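Local coordinates for protein Orf11 (Staphylococcus phage P68, PDB 6O43) that is a potential lysin of a staphylococcal bacteriophage, probably degrading the peptidoglycan of the host cell wall, at residues Y160-G163 with L164-S167; A153-W156 with A157-P161; D88-T91 with D92-I96; G42-S45 with K46-V50; S60-L63 with F64-E68. One frame throughout, in Å; residues are numbered along the deposited sequence.

Interaction 1. Residues Y160-G163 with L164-S167; sequences YPLG and LKAS
The side chain of Leu-162 reaches across to Lys-165, its CD2 methyl lying 4.1 Å from CD of the lysine where the two chains pass obliquely. The pair spans the end of a short 3-10 turn that links helix 152-159 to helix 166-169. In 160-163 the amide of Gly-163 already bonds to the Tyr-160 carbonyl, and the same i to i+3 spacing continues into 164-167: Leu-164 N donates to Pro-161 O at 3.0 Å, and Lys-165 N donates to Leu-162 O at 3.0 Å. Both donors stand well above the plane of the carbonyl they meet, 58° out of it at Pro-161, as the tight winding of a 3-10 segment entails. Lys-165 then takes the N-cap position of helix 166-169, where the backbone opens to an extended conformation.

Leu-164, with CG beside its own backbone N, packs back over the Pro-161 carbonyl: CB is 3.3 Å from Pro-161 O and CG 3.4 Å. The rest of this buried side chain meets Trp-156 and Ala-157 of helix 152-159, while Pro-161 touches Gln-4 and Ile-7 of helix 3-11. Leu-162 also leans on one face of the Tyr-160 ring toward its rim, its CB 3.9 Å above the ring plane. The end of Lys-165 turns away through bends at chi3 and chi4, but Lys-165 CG, set beside the backbone N (chi1 -59°), passes 3.7 Å from Leu-162 O.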
loop_
_atom_site.group_PDB
_atom_site.type_symbol
_atom_site.label_atom_id
_atom_site.label_comp_id
_atom_site.label_asym_id
_atom_site.label_seq_id
_atom_site.Cartn_x
_atom_site.Cartn_y
_atom_site.Cartn_z
ATOM N N TYR A 160 -14.635 1.200 4.441
ATOM C CA TYR A 160 -15.886 1.756 3.935
ATOM C C TYR A 160 -15.651 2.313 2.536
ATOM O O TYR A 160 -15.649 3.536 2.341
ATOM C CB TYR A 160 -16.421 2.839 4.876
ATOM C CG TYR A 160 -17.828 3.304 4.549
ATOM C CD1 TYR A 160 -18.918 2.461 4.720
ATOM C CD2 TYR A 160 -18.064 4.592 4.080
ATOM C CE1 TYR A 160 -20.204 2.884 4.427
ATOM C CE2 TYR A 160 -19.345 5.021 3.784
ATOM C CZ TYR A 160 -20.407 4.163 3.959
ATOM O OH TYR A 160 -21.680 4.586 3.666
ATOM N N PRO A 161 -15.438 1.440 1.547
ATOM C CA PRO A 161 -15.030 1.911 0.213
ATOM C C PRO A 161 -16.005 2.877 -0.437
ATOM O O PRO A 161 -15.590 3.638 -1.318
ATOM C CB PRO A 161 -14.907 0.608 -0.592
ATOM C CG PRO A 161 -14.607 -0.439 0.437
ATOM C CD PRO A 161 -15.411 -0.031 1.646
ATOM N N LEU A 162 -17.282 2.876 -0.045
ATOM C CA LEU A 162 -18.196 3.902 -0.542
ATOM C C LEU A 162 -17.659 5.301 -0.279
ATOM O O LEU A 162 -17.874 6.213 -1.085
ATOM C CB LEU A 162 -19.578 3.752 0.099
ATOM C CG LEU A 162 -20.505 2.646 -0.404
ATOM C CD1 LEU A 162 -21.848 2.742 0.304
ATOM C CD2 LEU A 162 -20.685 2.736 -1.911
ATOM N N GLY A 163 -16.958 5.490 0.841
ATOM C CA GLY A 163 -16.419 6.796 1.175
ATOM C C GLY A 163 -15.450 7.343 0.148
ATOM O O GLY A 163 -15.211 8.555 0.119
ATOM N N LEU A 164 -14.880 6.476 -0.694
ATOM C CA LEU A 164 -13.966 6.933 -1.734
ATOM C C LEU A 164 -14.691 7.670 -2.855
ATOM O O LEU A 164 -14.063 8.462 -3.564
ATOM C CB LEU A 164 -13.185 5.748 -2.311
ATOM C CG LEU A 164 -12.387 4.872 -1.340
ATOM C CD1 LEU A 164 -11.851 3.632 -2.050
ATOM C CD2 LEU A 164 -11.245 5.654 -0.707
ATOM N N LYS A 165 -15.989 7.435 -3.024
ATOM C CA LYS A 165 -16.743 8.063 -4.099
ATOM C C LYS A 165 -17.082 9.507 -3.751
ATOM O O LYS A 165 -17.393 9.830 -2.601
ATOM C CB LYS A 165 -18.027 7.280 -4.380
ATOM C CG LYS A 165 -17.799 5.829 -4.786
ATOM C CD LYS A 165 -19.111 5.071 -4.958
ATOM C CE LYS A 165 -19.563 5.035 -6.415
ATOM N NZ LYS A 165 -20.079 6.351 -6.894
ATOM N N ALA A 166 -17.026 10.376 -4.763
ATOM C CA ALA A 166 -17.347 11.784 -4.550
ATOM C C ALA A 166 -18.768 11.968 -4.031
ATOM O O ALA A 166 -19.032 12.902 -3.263
ATOM C CB ALA A 166 -17.148 12.568 -5.846
ATOM N N SER A 167 -19.694 11.096 -4.435
ATOM C CA SER A 167 -21.073 11.216 -3.972
ATOM C C SER A 167 -21.185 11.123 -2.456
ATOM O O SER A 167 -22.158 11.627 -1.886
ATOM C CB SER A 167 -21.940 10.143 -4.635
ATOM O OG SER A 167 -21.224 8.933 -4.806
#

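Interaction 2. Residues A153-W156 with A157-P161; sequences AATW and AAYYP
Tyr-159 packs its CB against the Thr-155 carbonyl, 3.5 Å from Thr-155 O, while its own amide closes a helical bond of 2.9 Å from Tyr-159 N to that same oxygen. Just before it in the chain, Ala-157 N donates to Ala-153 O at 2.9 Å and Ala-158 N to Ala-154 O at 3.1 Å; a second, weak bond from Ala-158 N also reaches Thr-155 O. The small methyls follow this ladder, Ala-157 CB lying 3.4 Å from Ala-153 O. The i to i+4 bonds among these form the last turns of helix 152-159, and Tyr-160 is the first residue to depart from helical backbone angles.

The two tyrosines leave the helix in different directions. Tyr-159 CG lies opposite its carbonyl carbon (chi1 -69°), which leaves the methyl of Ala-158 above one face of the ring near its rim. Tyr-160 instead swings CG away from its own N (chi1 -170°), sending the ring off beyond the helix end. Trp-156, its CG anti to the carbonyl carbon, sets one ring face near Ala-153 N and meets the Phe-121 ring.

Further out, Trp-156 NE1 bonds to Trp-112 O, Thr-155 OG1 to Ile-148 O and Ser-111 N, and Tyr-159 OH to Asp-133. Helix 177-187 packs on Ala-157 and Ala-158, helix 3-11 meets Ala-158 and Pro-161, and helix 124-136 receives both tyrosines.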
loop_
_atom_site.group_PDB
_atom_site.type_symbol
_atom_site.label_atom_id
_atom_site.label_comp_id
_atom_site.label_asym_id
_atom_site.label_seq_id
_atom_site.Cartn_x
_atom_site.Cartn_y
_atom_site.Cartn_z
ATOM N N ALA A 153 -8.762 8.683 3.416
ATOM C CA ALA A 153 -8.915 7.880 2.206
ATOM C C ALA A 153 -8.458 6.444 2.430
ATOM O O ALA A 153 -9.074 5.503 1.914
ATOM C CB ALA A 153 -8.141 8.512 1.047
ATOM N N ALA A 154 -7.381 6.251 3.192
ATOM C CA ALA A 154 -6.919 4.895 3.473
ATOM C C ALA A 154 -7.899 4.160 4.377
ATOM O O ALA A 154 -8.130 2.956 4.209
ATOM C CB ALA A 154 -5.527 4.934 4.102
ATOM N N THR A 155 -8.486 4.868 5.342
ATOM C CA THR A 155 -9.492 4.255 6.202
ATOM C C THR A 155 -10.718 3.846 5.400
ATOM O O THR A 155 -11.225 2.729 5.547
ATOM C CB THR A 155 -9.880 5.216 7.324
ATOM O OG1 THR A 155 -8.797 5.308 8.256
ATOM C CG2 THR A 155 -11.144 4.723 8.039
ATOM N N TRP A 156 -11.219 4.748 4.552
ATOM C CA TRP A 156 -12.355 4.411 3.699
ATOM C C TRP A 156 -12.039 3.220 2.803
ATOM O O TRP A 156 -12.869 2.318 2.644
ATOM C CB TRP A 156 -12.754 5.619 2.854
ATOM C CG TRP A 156 -13.209 6.800 3.650
ATOM C CD1 TRP A 156 -13.820 6.788 4.876
ATOM C CD2 TRP A 156 -13.089 8.176 3.276
ATOM N NE1 TRP A 156 -14.089 8.073 5.281
ATOM C CE2 TRP A 156 -13.649 8.944 4.318
ATOM C CE3 TRP A 156 -12.565 8.834 2.158
ATOM C CZ2 TRP A 156 -13.694 10.334 4.276
ATOM C CZ3 TRP A 156 -12.614 10.216 2.120
ATOM C CH2 TRP A 156 -13.174 10.950 3.172
ATOM N N ALA A 157 -10.844 3.201 2.206
ATOM C CA ALA A 157 -10.485 2.101 1.317
ATOM C C ALA A 157 -10.506 0.767 2.051
ATOM O O ALA A 157 -10.924 -0.251 1.490
ATOM C CB ALA A 157 -9.107 2.343 0.698
ATOM N N ALA A 158 -10.065 0.753 3.308
ATOM C CA ALA A 158 -9.987 -0.499 4.054
ATOM C C ALA A 158 -11.339 -0.914 4.628
ATOM O O ALA A 158 -11.666 -2.107 4.646
ATOM C CB ALA A 158 -8.957 -0.374 5.178
ATOM N N TYR A 159 -12.139 0.052 5.090
ATOM C CA TYR A 159 -13.295 -0.236 5.931
ATOM C C TYR A 159 -14.626 0.306 5.424
ATOM O O TYR A 159 -15.668 -0.087 5.962
ATOM C CB TYR A 159 -13.063 0.319 7.345
ATOM C CG TYR A 159 -12.000 -0.406 8.137
ATOM C CD1 TYR A 159 -11.978 -1.797 8.203
ATOM C CD2 TYR A 159 -11.019 0.301 8.822
ATOM C CE1 TYR A 159 -11.008 -2.462 8.938
ATOM C CE2 TYR A 159 -10.050 -0.352 9.557
ATOM C CZ TYR A 159 -10.048 -1.729 9.613
ATOM O OH TYR A 159 -9.080 -2.378 10.346
ATOM N N TYR A 160 -14.635 1.200 4.441
ATOM C CA TYR A 160 -15.886 1.756 3.935
ATOM C C TYR A 160 -15.651 2.313 2.536
ATOM O O TYR A 160 -15.649 3.536 2.341
ATOM C CB TYR A 160 -16.421 2.839 4.876
ATOM C CG TYR A 160 -17.828 3.304 4.549
ATOM C CD1 TYR A 160 -18.918 2.461 4.720
ATOM C CD2 TYR A 160 -18.064 4.592 4.080
ATOM C CE1 TYR A 160 -20.204 2.884 4.427
ATOM C CE2 TYR A 160 -19.345 5.021 3.784
ATOM C CZ TYR A 160 -20.407 4.163 3.959
ATOM O OH TYR A 160 -21.680 4.586 3.666
ATOM N N PRO A 161 -15.438 1.440 1.547
ATOM C CA PRO A 161 -15.030 1.911 0.213
ATOM C C PRO A 161 -16.005 2.877 -0.437
ATOM O O PRO A 161 -15.590 3.638 -1.318
ATOM C CB PRO A 161 -14.907 0.608 -0.592
ATOM C CG PRO A 161 -14.607 -0.439 0.437
ATOM C CD PRO A 161 -15.411 -0.031 1.646
#

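Interaction 3. Residues D88-T91 with D92-I96; sequences DYLT and DAKFI. With I3C (5-amino-2,4,6-triiodobenzene-1,3-dicarboxylic acid), chain B.
Both carboxylate oxygens of Asp-88 are engaged by one residue, Thr-91, so that the first turn of helix 89-104 closes on its own N-cap while Asp-88 O accepts from Asp-92 N at 2.9 Å. The amide Thr-91 N meets Asp-88 OD1 at 2.8 Å in an almost straight bond (177°), approaching from above the carboxylate plane, and the hydroxyl Thr-91 OG1 donates to Asp-88 OD2 at 2.5 Å on the syn side, somewhat out of that plane. This two-point grip restricts rotation of the carboxylate.

From within this first turn Leu-90 reaches Lys-94, one turn on: the extended lysine chain, fully anti beyond CB (chi2 -177°), carries CE to 4.0 Å from Leu-90 CG, and Lys-94 CG rests 3.5 Å from Leu-90 O. Asp-92 turns its carboxylate away from the turn, where Arg-86 N and Trp-79 N bond to it.

Beside the helix start lies I3C, the triiodobenzene phasing compound: its amino N13 is 3.6 Å from Tyr-89 N and 3.7 Å from Tyr-89 CB, and its iodine I3 is 3.8 Å from Asp-88 N. Trp-39, Arg-86 and Gly-87 complete its surroundings. The arrangement is a classic Asp N-cap at the start of an alpha-helix.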
loop_
_atom_site.group_PDB
_atom_site.type_symbol
_atom_site.label_atom_id
_atom_site.label_comp_id
_atom_site.label_asym_id
_atom_site.label_seq_id
_atom_site.Cartn_x
_atom_site.Cartn_y
_atom_site.Cartn_z
ATOM N N ASP A 88 18.627 10.334 -4.787
ATOM C CA ASP A 88 18.886 9.345 -5.824
ATOM C C ASP A 88 17.943 8.168 -5.621
ATOM O O ASP A 88 17.369 7.986 -4.544
ATOM C CB ASP A 88 20.354 8.892 -5.823
ATOM C CG ASP A 88 20.720 8.089 -4.590
ATOM O OD1 ASP A 88 20.511 6.857 -4.601
ATOM O OD2 ASP A 88 21.212 8.689 -3.608
ATOM N N TYR A 89 17.784 7.364 -6.677
ATOM C CA TYR A 89 16.736 6.347 -6.660
ATOM C C TYR A 89 16.986 5.281 -5.600
ATOM O O TYR A 89 16.028 4.780 -4.998
ATOM C CB TYR A 89 16.589 5.707 -8.044
ATOM C CG TYR A 89 17.696 4.750 -8.437
ATOM C CD1 TYR A 89 17.681 3.424 -8.016
ATOM C CD2 TYR A 89 18.741 5.166 -9.247
ATOM C CE1 TYR A 89 18.688 2.546 -8.377
ATOM C CE2 TYR A 89 19.749 4.295 -9.613
ATOM C CZ TYR A 89 19.717 2.985 -9.177
ATOM O OH TYR A 89 20.720 2.114 -9.543
ATOM N N LEU A 90 18.246 4.915 -5.356
ATOM C CA LEU A 90 18.521 3.877 -4.368
ATOM C C LEU A 90 18.351 4.409 -2.951
ATOM O O LEU A 90 17.720 3.760 -2.110
ATOM C CB LEU A 90 19.927 3.306 -4.560
ATOM C CG LEU A 90 20.220 2.061 -3.721
ATOM C CD1 LEU A 90 19.176 0.987 -3.995
ATOM C CD2 LEU A 90 21.622 1.531 -3.995
ATOM N N THR A 91 18.917 5.584 -2.668
ATOM C CA THR A 91 18.679 6.228 -1.380
ATOM C C THR A 91 17.188 6.401 -1.116
ATOM O O THR A 91 16.726 6.259 0.024
ATOM C CB THR A 91 19.386 7.585 -1.335
ATOM O OG1 THR A 91 20.803 7.396 -1.453
ATOM C CG2 THR A 91 19.070 8.307 -0.029
ATOM N N ASP A 92 16.414 6.703 -2.160
ATOM C CA ASP A 92 14.986 6.930 -1.971
ATOM C C ASP A 92 14.253 5.629 -1.665
ATOM O O ASP A 92 13.368 5.599 -0.801
ATOM C CB ASP A 92 14.390 7.604 -3.208
ATOM C CG ASP A 92 13.008 8.174 -2.949
ATOM O OD1 ASP A 92 12.921 9.263 -2.343
ATOM O OD2 ASP A 92 12.008 7.536 -3.334
ATOM N N ALA A 93 14.602 4.546 -2.364
ATOM C CA ALA A 93 13.955 3.265 -2.100
ATOM C C ALA A 93 14.201 2.809 -0.670
ATOM O O ALA A 93 13.274 2.354 0.012
ATOM C CB ALA A 93 14.437 2.205 -3.092
ATOM N N LYS A 94 15.444 2.928 -0.192
ATOM C CA LYS A 94 15.753 2.519 1.175
ATOM C C LYS A 94 15.093 3.441 2.196
ATOM O O LYS A 94 14.632 2.985 3.250
ATOM C CB LYS A 94 17.268 2.491 1.386
ATOM C CG LYS A 94 18.025 1.503 0.506
ATOM C CD LYS A 94 19.505 1.516 0.859
ATOM C CE LYS A 94 20.314 0.593 -0.037
ATOM N NZ LYS A 94 21.768 0.692 0.259
ATOM N N PHE A 95 15.058 4.743 1.913
ATOM C CA PHE A 95 14.356 5.674 2.793
ATOM C C PHE A 95 12.889 5.281 2.942
ATOM O O PHE A 95 12.361 5.210 4.058
ATOM C CB PHE A 95 14.492 7.098 2.245
ATOM C CG PHE A 95 13.669 8.123 2.977
ATOM C CD1 PHE A 95 14.010 8.525 4.259
ATOM C CD2 PHE A 95 12.564 8.704 2.373
ATOM C CE1 PHE A 95 13.254 9.478 4.935
ATOM C CE2 PHE A 95 11.806 9.659 3.041
ATOM C CZ PHE A 95 12.152 10.045 4.325
ATOM N N ILE A 96 12.221 4.998 1.822
ATOM C CA ILE A 96 10.801 4.668 1.875
ATOM C C ILE A 96 10.583 3.286 2.472
ATOM O O ILE A 96 9.562 3.039 3.128
ATOM C CB ILE A 96 10.173 4.781 0.476
ATOM C CG1 ILE A 96 10.115 6.247 0.045
ATOM C CG2 ILE A 96 8.788 4.156 0.468
ATOM C CD1 ILE A 96 9.483 7.166 1.095
HETATM I I3 I3C B . 15.878 11.279 -7.185
HETATM I I2 I3C B . 17.073 8.909 -12.591
HETATM I I1 I3C B . 17.195 14.931 -11.846
HETATM O O8 I3C B . 17.446 14.618 -8.359
HETATM O O9 I3C B . 15.281 14.533 -8.606
HETATM C C10 I3C B . 17.414 12.011 -13.361
HETATM N N13 I3C B . 16.323 9.131 -9.466
HETATM C C1 I3C B . 16.576 12.834 -9.738
HETATM C C6 I3C B . 16.385 11.564 -9.215
HETATM C C5 I3C B . 16.526 10.453 -10.023
HETATM C C4 I3C B . 16.857 10.605 -11.356
HETATM C C3 I3C B . 17.049 11.868 -11.885
HETATM C C2 I3C B . 16.908 12.986 -11.076
HETATM C C7 I3C B . 16.424 14.066 -8.848
HETATM O O11 I3C B . 16.504 12.149 -14.222
HETATM O O12 I3C B . 18.621 11.983 -13.717
#

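Interaction 4. Residues G42-S45 with K46-V50; sequences GNES and KIRQV
Asn-43 carries CG away from its backbone N (chi1 178°) and turns its amide by chi2 -87°, which brings OD1 over the start of helix 44-57 as an N-cap. There Asn-43 OD1 accepts from Lys-46 N at 3.0 Å, the donor lying in the plane of the side-chain carbonyl. A second donor, Ser-45 OG, reaches the same oxygen at 2.6 Å, also in that plane; the serine hydroxyl sits between its own N and carbonyl carbon. Two bonds thus fix the rotation of the asparagine amide, and Lys-46 CG packs 3.5 Å from Asn-43 OD1 as the lysine chain passes.

Regular helical bonding starts at once, with Ile-47 N donating to Asn-43 O and Arg-48 N to Glu-44 O. Buried Ile-47 folds back on the first turn, its CG1 3.2 Å from Asn-43 O and its CD1 3.8 Å from Gly-42 O, with Leu-40 and Lys-31 beyond.

On the face toward helix 23-30, Glu-44 and Arg-48 run side by side in the same direction. The salt bridge of Arg-48 is made instead through NH1 to Asp-24 of that helix, whose Ile-23 and Val-27 also touch the arginine. Glu-44 OE1 lies at the edge of the guanidinium, 4.1 Å from Arg-48 NH2, beyond salt-bridge range, with the two planes 60° apart.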
loop_
_atom_site.group_PDB
_atom_site.type_symbol
_atom_site.label_atom_id
_atom_site.label_comp_id
_atom_site.label_asym_id
_atom_site.label_seq_id
_atom_site.Cartn_x
_atom_site.Cartn_y
_atom_site.Cartn_z
ATOM N N GLY A 42 13.698 1.325 -17.143
ATOM C CA GLY A 42 13.370 -0.076 -17.313
ATOM C C GLY A 42 14.533 -1.033 -17.203
ATOM O O GLY A 42 14.371 -2.215 -17.521
ATOM N N ASN A 43 15.696 -0.567 -16.748
ATOM C CA ASN A 43 16.894 -1.398 -16.695
ATOM C C ASN A 43 16.737 -2.487 -15.638
ATOM O O ASN A 43 16.551 -2.190 -14.454
ATOM C CB ASN A 43 18.109 -0.523 -16.400
ATOM C CG ASN A 43 19.392 -1.319 -16.292
ATOM O OD1 ASN A 43 19.730 -1.823 -15.222
ATOM N ND2 ASN A 43 20.122 -1.427 -17.401
ATOM N N GLU A 44 16.837 -3.752 -16.060
ATOM C CA GLU A 44 16.519 -4.856 -15.157
ATOM C C GLU A 44 17.479 -4.926 -13.973
ATOM O O GLU A 44 17.064 -5.252 -12.854
ATOM C CB GLU A 44 16.516 -6.182 -15.924
ATOM C CG GLU A 44 15.418 -6.277 -16.980
ATOM C CD GLU A 44 14.955 -7.698 -17.237
ATOM O OE1 GLU A 44 15.657 -8.646 -16.817
ATOM O OE2 GLU A 44 13.881 -7.860 -17.860
ATOM N N SER A 45 18.765 -4.643 -14.190
ATOM C CA SER A 45 19.715 -4.751 -13.085
ATOM C C SER A 45 19.431 -3.709 -12.007
ATOM O O SER A 45 19.557 -3.998 -10.811
ATOM C CB SER A 45 21.152 -4.633 -13.599
ATOM O OG SER A 45 21.447 -3.317 -14.028
ATOM N N LYS A 46 19.038 -2.495 -12.402
ATOM C CA LYS A 46 18.684 -1.481 -11.412
ATOM C C LYS A 46 17.362 -1.815 -10.726
ATOM O O LYS A 46 17.204 -1.575 -9.522
ATOM C CB LYS A 46 18.628 -0.098 -12.064
ATOM C CG LYS A 46 19.996 0.419 -12.502
ATOM C CD LYS A 46 19.923 1.838 -13.039
ATOM C CE LYS A 46 21.319 2.401 -13.258
ATOM N NZ LYS A 46 21.310 3.764 -13.868
ATOM N N ILE A 47 16.405 -2.374 -11.469
ATOM C CA ILE A 47 15.152 -2.806 -10.854
ATOM C C ILE A 47 15.423 -3.867 -9.794
ATOM O O ILE A 47 14.911 -3.796 -8.671
ATOM C CB ILE A 47 14.175 -3.312 -11.930
ATOM C CG1 ILE A 47 13.778 -2.175 -12.874
ATOM C CG2 ILE A 47 12.948 -3.931 -11.286
ATOM C CD1 ILE A 47 12.908 -2.623 -14.038
ATOM N N ARG A 48 16.247 -4.864 -10.134
ATOM C CA ARG A 48 16.632 -5.877 -9.156
ATOM C C ARG A 48 17.333 -5.262 -7.959
ATOM O O ARG A 48 17.094 -5.662 -6.817
ATOM C CB ARG A 48 17.547 -6.916 -9.797
ATOM C CG ARG A 48 16.842 -7.861 -10.711
ATOM C CD ARG A 48 17.832 -8.744 -11.456
ATOM N NE ARG A 48 17.159 -9.412 -12.559
ATOM C CZ ARG A 48 16.352 -10.453 -12.408
ATOM N NH1 ARG A 48 16.132 -10.952 -11.198
ATOM N NH2 ARG A 48 15.765 -10.991 -13.465
ATOM N N GLN A 49 18.243 -4.321 -8.209
ATOM C CA GLN A 49 18.924 -3.630 -7.123
ATOM C C GLN A 49 17.919 -3.010 -6.159
ATOM O O GLN A 49 18.050 -3.133 -4.936
ATOM C CB GLN A 49 19.854 -2.566 -7.707
ATOM C CG GLN A 49 20.771 -1.905 -6.705
ATOM C CD GLN A 49 21.428 -0.662 -7.269
ATOM O OE1 GLN A 49 20.906 -0.039 -8.196
ATOM N NE2 GLN A 49 22.578 -0.297 -6.718
ATOM N N VAL A 50 16.891 -2.355 -6.701
ATOM C CA VAL A 50 15.884 -1.706 -5.866
ATOM C C VAL A 50 15.087 -2.741 -5.084
ATOM O O VAL A 50 14.944 -2.643 -3.859
ATOM C CB VAL A 50 14.966 -0.826 -6.733
ATOM C CG1 VAL A 50 13.729 -0.421 -5.950
ATOM C CG2 VAL A 50 15.727 0.396 -7.228
#

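Interaction 5. Residues S60-L63 with F64-E68; sequences SPTL and FAVYE
Four successive i to i+4 bonds open helix 61-71, running from Phe-64 N to Ser-60 O at 3.1 Å (nearly straight, 179°) through to Tyr-67 N to Leu-63 O at 2.9 Å. Leu-63 then lays CD1 over the middle of the Tyr-67 ring, 4.0 Å from its centroid and only 9° off the ring normal, a CH-pi contact. The leucine CG is turned away from its backbone N (chi1 172°), which directs the methyl along the helix to the ring one turn later. Tyr-67 CB lies 3.4 Å from Leu-63 O.

Next to this pair Val-66 rests its CG2 at 3.4 Å from Thr-62 O, and Ala-65 CB sits 3.3 Å from Pro-61 O. At the helix start Ser-60 OG accepts from Leu-63 N at 2.8 Å and also bonds to Asp-17 O, while Thr-62 OG1 bonds to Asp-18 O.

All touching residues are buried. Helix 177-187 packs against Val-66 and Tyr-67, helix 23-30 against Pro-61, Thr-62 and Ala-65, and helix 44-57 against Pro-61 and Phe-64. The arrangement is a serine N-cap followed by proline at N1, a position that suits proline because no helical N-H is needed there, here in the core of an all-helical fold.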
loop_
_atom_site.group_PDB
_atom_site.type_symbol
_atom_site.label_atom_id
_atom_site.label_comp_id
_atom_site.label_asym_id
_atom_site.label_seq_id
_atom_site.Cartn_x
_atom_site.Cartn_y
_atom_site.Cartn_z
ATOM N N SER A 60 8.200 -6.265 1.307
ATOM C CA SER A 60 8.131 -7.286 0.276
ATOM C C SER A 60 8.330 -6.651 -1.097
ATOM O O SER A 60 7.698 -5.629 -1.400
ATOM C CB SER A 60 6.789 -8.017 0.336
ATOM O OG SER A 60 5.979 -7.713 -0.786
ATOM N N PRO A 61 9.198 -7.206 -1.944
ATOM C CA PRO A 61 9.303 -6.688 -3.315
ATOM C C PRO A 61 7.972 -6.667 -4.040
ATOM O O PRO A 61 7.742 -5.783 -4.872
ATOM C CB PRO A 61 10.294 -7.655 -3.979
ATOM C CG PRO A 61 11.096 -8.216 -2.846
ATOM C CD PRO A 61 10.152 -8.297 -1.679
ATOM N N THR A 62 7.082 -7.618 -3.744
ATOM C CA THR A 62 5.776 -7.646 -4.393
ATOM C C THR A 62 4.952 -6.415 -4.023
ATOM O O THR A 62 4.371 -5.758 -4.894
ATOM C CB THR A 62 5.032 -8.929 -4.015
ATOM O OG1 THR A 62 5.843 -10.070 -4.335
ATOM C CG2 THR A 62 3.710 -9.016 -4.761
ATOM N N LEU A 63 4.890 -6.087 -2.730
ATOM C CA LEU A 63 4.132 -4.912 -2.302
ATOM C C LEU A 63 4.708 -3.641 -2.913
ATOM O O LEU A 63 3.977 -2.814 -3.468
ATOM C CB LEU A 63 4.117 -4.810 -0.777
ATOM C CG LEU A 63 3.508 -3.513 -0.227
ATOM C CD1 LEU A 63 2.028 -3.423 -0.585
ATOM C CD2 LEU A 63 3.719 -3.406 1.278
ATOM N N PHE A 64 6.029 -3.477 -2.822
ATOM C CA PHE A 64 6.688 -2.301 -3.382
ATOM C C PHE A 64 6.343 -2.135 -4.858
ATOM O O PHE A 64 5.902 -1.063 -5.291
ATOM C CB PHE A 64 8.200 -2.435 -3.176
ATOM C CG PHE A 64 8.970 -1.163 -3.390
ATOM C CD1 PHE A 64 9.106 -0.245 -2.358
ATOM C CD2 PHE A 64 9.587 -0.902 -4.608
ATOM C CE1 PHE A 64 9.817 0.923 -2.536
ATOM C CE2 PHE A 64 10.306 0.267 -4.798
ATOM C CZ PHE A 64 10.420 1.184 -3.755
ATOM N N ALA A 65 6.514 -3.203 -5.640
ATOM C CA ALA A 65 6.260 -3.131 -7.076
ATOM C C ALA A 65 4.788 -2.865 -7.370
ATOM O O ALA A 65 4.453 -2.041 -8.228
ATOM C CB ALA A 65 6.712 -4.425 -7.754
ATOM N N VAL A 66 3.890 -3.573 -6.679
ATOM C CA VAL A 66 2.462 -3.419 -6.945
ATOM C C VAL A 66 1.999 -2.001 -6.621
ATOM O O VAL A 66 1.172 -1.426 -7.339
ATOM C CB VAL A 66 1.655 -4.470 -6.163
ATOM C CG1 VAL A 66 0.240 -3.975 -5.919
ATOM C CG2 VAL A 66 1.635 -5.787 -6.923
ATOM N N TYR A 67 2.517 -1.417 -5.540
ATOM C CA TYR A 67 2.131 -0.049 -5.204
ATOM C C TYR A 67 2.745 0.957 -6.169
ATOM O O TYR A 67 2.089 1.929 -6.561
ATOM C CB TYR A 67 2.519 0.276 -3.762
ATOM C CG TYR A 67 1.379 0.096 -2.789
ATOM C CD1 TYR A 67 0.317 -0.747 -3.089
ATOM C CD2 TYR A 67 1.347 0.790 -1.586
ATOM C CE1 TYR A 67 -0.736 -0.910 -2.209
ATOM C CE2 TYR A 67 0.295 0.637 -0.700
ATOM C CZ TYR A 67 -0.746 -0.214 -1.016
ATOM O OH TYR A 67 -1.798 -0.374 -0.139
ATOM N N GLU A 68 4.002 0.745 -6.567
ATOM C CA GLU A 68 4.615 1.638 -7.543
ATOM C C GLU A 68 3.861 1.595 -8.866
ATOM O O GLU A 68 3.642 2.633 -9.500
ATOM C CB GLU A 68 6.087 1.275 -7.746
ATOM C CG GLU A 68 6.823 2.179 -8.727
ATOM C CD GLU A 68 6.872 3.631 -8.273
ATOM O OE1 GLU A 68 6.657 3.891 -7.072
ATOM O OE2 GLU A 68 7.117 4.515 -9.122
#

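How the interactions relate
The five contacts fall into two groups. Interactions 1 and 2 share Tyr-160 and Pro-161 and touch where Gly-163 O lies 3.4 Å from Trp-156 CE3. Interactions 3, 4 and 5 form the other group, with centres 13 to 14 Å apart: Tyr-89 OH probably bonds to Gln-49 OE1 at 2.5 Å, while Phe-64 joins interaction 5 to both, its CE2 3.7 Å from Val-50 CG1 and its CZ 4.2 Å from Ala-93 CB. Interaction 3 meets the bound I3C directly. In interaction 4 the side chain of Lys-46 is about 7 Å from the bound I3C. Interactions 1 and 3 have centres about 33 Å apart, on opposite sides of the chain's centre.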